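Local atomic coordinates of 3-hydroxyisobutyrate dehydrogenase (Thermus thermophilus, PDB entry 2CVZ), a protein that probably catalyses the NADP-dependent oxidation of 3-hydroxyisobutyrate in valine catabolism, and binds NADPH. Residues 212-216 against 217-221. Residues are numbered along the deposited sequence; the frame is centred on the assembly and turned at random.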
# COMPACT_ATOMS: atom_id res chain seq x y z
N ASN C 212 21.65 9.15 10.79
CA ASN C 212 22.02 10.56 10.63
C ASN C 212 20.95 11.61 10.39
O ASN C 212 21.29 12.78 10.20
CB ASN C 212 23.06 10.66 9.52
CG ASN C 212 24.17 9.63 9.68
OD1 ASN C 212 24.83 9.58 10.71
ND2 ASN C 212 24.38 8.81 8.65
N LEU C 213 19.68 11.22 10.37
CA LEU C 213 18.62 12.20 10.13
C LEU C 213 17.63 12.34 11.27
O LEU C 213 17.41 13.43 11.79
CB LEU C 213 17.87 11.87 8.84
CG LEU C 213 18.64 11.98 7.52
CD1 LEU C 213 17.72 11.60 6.36
CD2 LEU C 213 19.14 13.40 7.34
N ILE C 214 17.02 11.22 11.66
CA ILE C 214 16.01 11.23 12.71
C ILE C 214 16.52 11.67 14.09
O ILE C 214 15.91 12.51 14.74
CB ILE C 214 15.32 9.86 12.81
CG1 ILE C 214 14.65 9.53 11.47
CG2 ILE C 214 14.29 9.87 13.93
CD1 ILE C 214 13.99 8.16 11.41
N PRO C 215 17.64 11.10 14.55
CA PRO C 215 18.13 11.51 15.87
C PRO C 215 18.48 12.99 15.94
O PRO C 215 18.15 13.67 16.91
CB PRO C 215 19.37 10.63 16.07
CG PRO C 215 19.08 9.42 15.25
CD PRO C 215 18.46 10.01 14.00
N GLN C 216 19.15 13.48 14.90
CA GLN C 216 19.59 14.87 14.85
C GLN C 216 18.52 15.91 14.51
O GLN C 216 18.62 17.06 14.96
CB GLN C 216 20.74 15.00 13.84
CG GLN C 216 21.96 14.12 14.13
CD GLN C 216 21.74 12.66 13.78
OE1 GLN C 216 20.69 12.28 13.26
NE2 GLN C 216 22.74 11.83 14.05
N ARG C 217 17.51 15.53 13.74
CA ARG C 217 16.48 16.49 13.35
C ARG C 217 15.13 16.35 14.03
O ARG C 217 14.48 17.35 14.32
CB ARG C 217 16.27 16.43 11.84
CG ARG C 217 17.55 16.54 11.06
CD ARG C 217 17.30 16.71 9.58
NE ARG C 217 18.57 16.80 8.87
CZ ARG C 217 18.72 17.34 7.67
NH1 ARG C 217 17.67 17.85 7.02
NH2 ARG C 217 19.92 17.39 7.12
N VAL C 218 14.70 15.11 14.27
CA VAL C 218 13.40 14.88 14.88
C VAL C 218 13.39 14.86 16.40
O VAL C 218 12.64 15.61 17.03
CB VAL C 218 12.80 13.55 14.36
CG1 VAL C 218 11.40 13.37 14.93
CG2 VAL C 218 12.78 13.55 12.84
N LEU C 219 14.21 14.00 17.00
CA LEU C 219 14.25 13.91 18.45
C LEU C 219 14.59 15.25 19.10
O LEU C 219 14.08 15.57 20.17
CB LEU C 219 15.27 12.84 18.88
CG LEU C 219 14.81 11.38 18.83
CD1 LEU C 219 14.21 11.05 17.46
CD2 LEU C 219 15.98 10.47 19.14
N THR C 220 15.43 16.03 18.43
CA THR C 220 15.85 17.34 18.92
C THR C 220 14.79 18.41 18.66
O THR C 220 14.83 19.49 19.26
CB THR C 220 17.14 17.80 18.22
OG1 THR C 220 16.91 17.87 16.81
CG2 THR C 220 18.28 16.83 18.50
N ARG C 221 13.87 18.10 17.75
CA ARG C 221 12.80 19.01 17.36
C ARG C 221 13.38 20.17 16.56
O ARG C 221 12.70 21.16 16.29
CB ARG C 221 12.07 19.57 18.59
CG ARG C 221 11.61 18.51 19.59
CD ARG C 221 10.92 17.35 18.88
NE ARG C 221 9.73 17.77 18.15
CZ ARG C 221 9.07 16.99 17.30
NH1 ARG C 221 9.49 15.75 17.07
NH2 ARG C 221 7.99 17.44 16.69
O HOH W 1 20.89 15.52 9.98
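Leu213 lays its CD2 methyl over one face of the Arg217 guanidinium, 3.6 Å above the plane and displaced toward its rim, with Arg217 NE as its nearest atom at 3.8 Å. The two side chains run alongside each other in the same direction, the arginine chain extended from CG to NE (chi3 -180°). In the guanidinium plane, at the edge, NE donates to a water that in turn donates to Asn212 O. NH1 makes a salt bridge to Asp272 and a hydrogen bond to Thr226. Replacing Arg217 by alanine is likely to cost Asp272 a salt-bridge partner, take the NE donor from the water, and leave the Leu213 methyl without the flat group it covers.

The backbone is that of the short helix 214-219, in the largely helical domain that follows the Rossmann-type domain in this family. The helix widens locally to a pi-type turn, because Ile214 O takes the i+5 amide of Leu219, Leu219 N at 3.2 Å and almost in line with the carbonyl bond, as well as the i+4 amide of Val218, Val218 N at 2.9 Å and tilted 30° from the carbonyl plane. Ile214 CG2 meets Leu219 CD1 at 3.7 Å and Val218 CB at 4.0 Å; the isoleucine also packs on Leu176 and Leu183 of helix 160-188. Four residues on from Gln216, Thr220 OG1 donates to Gln216 O at 2.6 Å from well above the carbonyl plane, placed there by chi1 of 60°, and the same hydroxyl also bonds the amide of Ala222.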